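Side-chain contacts in uroporphyrin-III C-methyltransferase (Thermus thermophilus, PDB 1VE2), which probably transfers methyl groups from S-adenosyl-L-methionine to carbons of uroporphyrinogen III in tetrapyrrole biosynthesis: residues A[92-95]-A[96-99]; A[175-178]-A[179-182]. All coordinates share one frame; numbering follows the deposited sequence.

Contact 1: A[92-95]-A[96-99]; sequences FGRG and GEEA
Glu97 OE1 is held by a water that ties it to Arg94 at the start of helix 95-105. The water donates to this oxygen at 2.6 Å and accepts from Arg94 NE at 3.1 Å, lying in the guanidinium plane at its edge, so it bridges a pair whose direct salt bridge is long, 3.8 Å from Arg94 NE to Glu97 OE1. Both chains run out side by side in the same direction, and the aliphatic part of the arginine is in touch too, with Arg94 CD 3.6 Å from Glu97 OE1. Arg94 is extended from CG to NE and Glu97 beyond CG, which brings the two polar ends level; the guanidinium and carboxylate planes end up 82° apart, far from the flat two-toothed pairing of a classical bridge.

Beneath them the first helical turn closes. Arg94, the N-cap residue, accepts a bond from Glu98 N to its O at 3.1 Å, and Ala99 N reaches Gly95 O at 2.9 Å. A type I' turn, Phe92 to Gly95, leads into this start. Glu98 CG packs 3.4 Å from Arg94 O, while its carboxylate is engaged by Lys85, Arg83 and Gln64. Arg94 and Glu98 also touch helix 64-76, Phe92 lies on strand 138-142, and Glu97 and Ala99 pack on the second subunit.

Contact 2: A[175-178]-A[179-182]; sequences RFPP and ETPL
Pro177 O receives the backbone N-H of Thr180 at 3.1 Å, the bond that closes a type I beta turn from Pro177 to Thr180 between helix 168-173 and strand 181-186. The N-H points well at the oxygen (165°), yet the donor stands above the carbonyl plane, 51° out of it. The threonine hydroxyl comes to the same oxygen, Thr180 OG1 being 3.0 Å from Pro177 O, although its proton has another acceptor within reach and this second bond is not settled. With chi1 at -56°, OG1 sits beside the threonine's own backbone N, and hydroxyl and amide can approach one carbonyl together.

Around this polar centre the packing is made by proline rings and one phenyl. The Pro177 ring crosses the Thr180 side chain at about a right angle, while Pro178 runs alongside Glu179. The glutamate chain bends back toward Pro177, but the position of its carboxylate is doubtful, since Glu179 OE2 is modelled too close to Pro177 CB.

Thr180 is the buried member of an otherwise largely exposed turn. It packs on Val200 and, together with Phe176, on Val218 of strand 214-218, so the turn is seated on the mixed sheet. Phe176 meets the threonine obliquely: Phe176 CB is 3.6 Å from Thr180 OG1, and Thr180 CG2 approaches the ring at Phe176 CD1, 3.9 Å away.

Overall arrangement
Contact 1 precedes contact 2 along the chain, and the two do not touch: their centres are 32 Å apart and their nearest atoms about 14 Å. They belong to different halves of the subunit. Residues 92-99 form the turn into helix 95-105 and its first residues, after strand 80-85 of the parallel sheet, whereas residues 175-182 lead from helix 168-173 into strand 181-186 of the mixed sheet. This two-sheet architecture is that of the tetrapyrrole methylases. Contact 1 also lies against the second subunit, whereas contact 2 is a surface turn that no other chain of the assembly touches. Contact 1 thus lies at the subunit interface, contact 2 on a peripheral connection of the other sheet.

Contact 1: A[92-95]-A[96-99]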
ATOM      1  N   PHE A  92       0.752   9.496   5.250  1.00 20.64           N
ATOM      2  CA  PHE A  92       0.741  10.950   5.156  1.00 23.45           C
ATOM      3  C   PHE A  92      -0.674  11.379   5.605  1.00 25.00           C
ATOM      4  O   PHE A  92      -1.387  10.590   6.226  1.00 25.07           O
ATOM      5  CB  PHE A  92       1.074  11.381   3.717  1.00 21.63           C
ATOM      6  CG  PHE A  92       2.483  11.022   3.286  1.00 21.49           C
ATOM      7  CD1 PHE A  92       3.589  11.622   3.892  1.00 21.46           C
ATOM      8  CD2 PHE A  92       2.708  10.054   2.313  1.00 19.55           C
ATOM      9  CE1 PHE A  92       4.893  11.260   3.538  1.00 21.31           C
ATOM     10  CE2 PHE A  92       4.007   9.680   1.949  1.00 20.07           C
ATOM     11  CZ  PHE A  92       5.106  10.285   2.564  1.00 21.06           C
ATOM     12  N   GLY A  93      -1.079  12.617   5.341  1.00 27.66           N
ATOM     13  CA  GLY A  93      -2.420  13.045   5.741  1.00 26.34           C
ATOM     14  C   GLY A  93      -2.771  13.090   7.230  1.00 25.60           C
ATOM     15  O   GLY A  93      -3.941  12.950   7.605  1.00 26.25           O
ATOM     16  N   ARG A  94      -1.761  13.286   8.072  1.00 22.82           N
ATOM     17  CA  ARG A  94      -1.910  13.381   9.527  1.00 20.56           C
ATOM     18  C   ARG A  94      -2.697  12.275  10.224  1.00 19.44           C
ATOM     19  O   ARG A  94      -3.204  12.471  11.319  1.00 15.59           O
ATOM     20  CB  ARG A  94      -2.484  14.753   9.916  1.00 22.68           C
ATOM     21  CG  ARG A  94      -1.597  15.930   9.468  1.00 26.62           C
ATOM     22  CD  ARG A  94      -1.829  17.212  10.288  1.00 28.27           C
ATOM     23  NE  ARG A  94      -0.876  18.259   9.918  1.00 32.01           N
ATOM     24  CZ  ARG A  94      -0.944  18.979   8.800  1.00 34.12           C
ATOM     25  NH1 ARG A  94      -0.021  19.898   8.543  1.00 34.55           N
ATOM     26  NH2 ARG A  94      -1.946  18.803   7.948  1.00 33.69           N
ATOM     27  N   GLY A  95      -2.772  11.102   9.603  1.00 17.81           N
ATOM     28  CA  GLY A  95      -3.500   9.997  10.209  1.00 19.42           C
ATOM     29  C   GLY A  95      -2.885   9.569  11.527  1.00 18.73           C
ATOM     30  O   GLY A  95      -3.593   9.292  12.497  1.00 21.12           O
ATOM     31  N   GLY A  96      -1.560   9.504  11.565  1.00 18.68           N
ATOM     32  CA  GLY A  96      -0.879   9.119  12.785  1.00 17.66           C
ATOM     33  C   GLY A  96      -1.153  10.103  13.905  1.00 18.17           C
ATOM     34  O   GLY A  96      -1.239   9.726  15.071  1.00 18.38           O
ATOM     35  N   GLU A  97      -1.284  11.381  13.568  1.00 15.80           N
ATOM     36  CA  GLU A  97      -1.568  12.364  14.600  1.00 18.24           C
ATOM     37  C   GLU A  97      -2.994  12.194  15.123  1.00 17.89           C
ATOM     38  O   GLU A  97      -3.254  12.396  16.314  1.00 17.59           O
ATOM     39  CB  GLU A  97      -1.370  13.776  14.055  1.00 19.12           C
ATOM     40  CG  GLU A  97       0.072  14.111  13.769  1.00 19.97           C
ATOM     41  CD  GLU A  97       0.216  15.533  13.304  1.00 23.14           C
ATOM     42  OE1 GLU A  97       0.840  15.749  12.253  1.00 25.58           O
ATOM     43  OE2 GLU A  97      -0.308  16.429  13.992  1.00 28.01           O
ATOM     44  N   GLU A  98      -3.919  11.822  14.239  1.00 17.46           N
ATOM     45  CA  GLU A  98      -5.301  11.617  14.652  1.00 18.59           C
ATOM     46  C   GLU A  98      -5.362  10.421  15.590  1.00 19.53           C
ATOM     47  O   GLU A  98      -6.006  10.482  16.636  1.00 17.79           O
ATOM     48  CB  GLU A  98      -6.203  11.393  13.432  1.00 18.97           C
ATOM     49  CG  GLU A  98      -6.336  12.639  12.555  1.00 18.61           C
ATOM     50  CD  GLU A  98      -7.104  12.391  11.263  1.00 20.99           C
ATOM     51  OE1 GLU A  98      -6.950  11.296  10.666  1.00 20.85           O
ATOM     52  OE2 GLU A  98      -7.848  13.302  10.830  1.00 19.43           O
ATOM     53  N   ALA A  99      -4.678   9.339  15.221  1.00 16.62           N
ATOM     54  CA  ALA A  99      -4.650   8.142  16.063  1.00 16.65           C
ATOM     55  C   ALA A  99      -4.075   8.471  17.440  1.00 16.73           C
ATOM     56  O   ALA A  99      -4.627   8.064  18.456  1.00 16.59           O
ATOM     57  CB  ALA A  99      -3.807   7.055  15.406  1.00 15.78           C
TER
HETATM   58  O   HOH W   1       1.700  18.112  11.670  1.00 27.28           O

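Contact 2: A[175-178]-A[179-182]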
ATOM      1  N   ARG A 175      19.275  12.330  -7.607  1.00 36.71           N
ATOM      2  CA  ARG A 175      19.022  10.931  -7.278  1.00 34.73           C
ATOM      3  C   ARG A 175      19.050  10.046  -8.514  1.00 34.35           C
ATOM      4  O   ARG A 175      19.384   8.864  -8.428  1.00 33.55           O
ATOM      5  CB  ARG A 175      17.660  10.792  -6.590  1.00 32.80           C
ATOM      6  CG  ARG A 175      17.573  11.463  -5.230  1.00 32.15           C
ATOM      7  CD  ARG A 175      18.236  10.627  -4.147  1.00 32.04           C
ATOM      8  NE  ARG A 175      18.178  11.287  -2.845  1.00 31.91           N
ATOM      9  CZ  ARG A 175      19.098  12.129  -2.382  1.00 34.39           C
ATOM     10  NH1 ARG A 175      20.168  12.419  -3.114  1.00 34.86           N
ATOM     11  NH2 ARG A 175      18.950  12.681  -1.184  1.00 34.02           N
ATOM     12  N   PHE A 176      18.700  10.625  -9.661  1.00 33.30           N
ATOM     13  CA  PHE A 176      18.663   9.885 -10.917  1.00 32.96           C
ATOM     14  C   PHE A 176      19.287  10.663 -12.072  1.00 34.76           C
ATOM     15  O   PHE A 176      19.235  11.893 -12.106  1.00 34.50           O
ATOM     16  CB  PHE A 176      17.213   9.566 -11.282  1.00 30.59           C
ATOM     17  CG  PHE A 176      16.499   8.740 -10.253  1.00 29.01           C
ATOM     18  CD1 PHE A 176      16.559   7.353 -10.296  1.00 27.04           C
ATOM     19  CD2 PHE A 176      15.773   9.348  -9.232  1.00 27.35           C
ATOM     20  CE1 PHE A 176      15.904   6.584  -9.339  1.00 25.93           C
ATOM     21  CE2 PHE A 176      15.115   8.584  -8.272  1.00 26.35           C
ATOM     22  CZ  PHE A 176      15.182   7.202  -8.328  1.00 26.49           C
ATOM     23  N   PRO A 177      19.892   9.951 -13.029  1.00 36.23           N
ATOM     24  CA  PRO A 177      20.499  10.640 -14.170  1.00 38.01           C
ATOM     25  C   PRO A 177      19.377  11.193 -15.055  1.00 39.58           C
ATOM     26  O   PRO A 177      18.241  10.711 -15.001  1.00 39.12           O
ATOM     27  CB  PRO A 177      21.305   9.538 -14.845  1.00 38.19           C
ATOM     28  CG  PRO A 177      20.525   8.296 -14.519  1.00 38.84           C
ATOM     29  CD  PRO A 177      20.181   8.507 -13.071  1.00 36.80           C
ATOM     30  N   PRO A 178      19.679  12.208 -15.880  1.00 40.30           N
ATOM     31  CA  PRO A 178      18.668  12.808 -16.758  1.00 40.36           C
ATOM     32  C   PRO A 178      17.977  11.866 -17.744  1.00 39.12           C
ATOM     33  O   PRO A 178      16.889  12.171 -18.224  1.00 40.02           O
ATOM     34  CB  PRO A 178      19.442  13.929 -17.454  1.00 40.74           C
ATOM     35  CG  PRO A 178      20.835  13.390 -17.508  1.00 41.57           C
ATOM     36  CD  PRO A 178      21.007  12.796 -16.130  1.00 41.12           C
ATOM     37  N   GLU A 179      18.590  10.723 -18.037  1.00 39.26           N
ATOM     38  CA  GLU A 179      17.996   9.775 -18.977  1.00 39.39           C
ATOM     39  C   GLU A 179      17.044   8.766 -18.333  1.00 38.60           C
ATOM     40  O   GLU A 179      16.402   7.981 -19.034  1.00 38.23           O
ATOM     41  CB  GLU A 179      19.080   8.994 -19.733  1.00 41.77           C
ATOM     42  CG  GLU A 179      20.511   9.471 -19.536  1.00 45.74           C
ATOM     43  CD  GLU A 179      21.239   8.727 -18.429  1.00 46.31           C
ATOM     44  OE1 GLU A 179      21.177   7.475 -18.395  1.00 47.46           O
ATOM     45  OE2 GLU A 179      21.890   9.398 -17.603  1.00 48.39           O
ATOM     46  N   THR A 180      16.951   8.786 -17.010  1.00 36.48           N
ATOM     47  CA  THR A 180      16.096   7.841 -16.297  1.00 34.30           C
ATOM     48  C   THR A 180      14.617   7.938 -16.657  1.00 33.27           C
ATOM     49  O   THR A 180      14.037   9.024 -16.660  1.00 33.61           O
ATOM     50  CB  THR A 180      16.235   8.015 -14.770  1.00 34.37           C
ATOM     51  OG1 THR A 180      17.610   7.887 -14.402  1.00 33.74           O
ATOM     52  CG2 THR A 180      15.426   6.950 -14.035  1.00 33.06           C
ATOM     53  N   PRO A 181      13.990   6.794 -16.977  1.00 32.83           N
ATOM     54  CA  PRO A 181      12.569   6.763 -17.332  1.00 32.58           C
ATOM     55  C   PRO A 181      11.734   7.359 -16.202  1.00 33.04           C
ATOM     56  O   PRO A 181      11.992   7.097 -15.027  1.00 31.31           O
ATOM     57  CB  PRO A 181      12.300   5.274 -17.525  1.00 31.96           C
ATOM     58  CG  PRO A 181      13.596   4.778 -18.063  1.00 32.38           C
ATOM     59  CD  PRO A 181      14.607   5.472 -17.180  1.00 31.80           C
ATOM     60  N   LEU A 182      10.742   8.164 -16.567  1.00 33.23           N
ATOM     61  CA  LEU A 182       9.869   8.808 -15.596  1.00 33.51           C
ATOM     62  C   LEU A 182       8.420   8.785 -16.065  1.00 33.81           C
ATOM     63  O   LEU A 182       8.133   8.973 -17.253  1.00 33.83           O
ATOM     64  CB  LEU A 182      10.316  10.253 -15.364  1.00 35.59           C
ATOM     65  CG  LEU A 182       9.579  11.052 -14.281  1.00 37.92           C
ATOM     66  CD1 LEU A 182      10.502  12.104 -13.708  1.00 39.35           C
ATOM     67  CD2 LEU A 182       8.324  11.682 -14.853  1.00 38.92           C
TER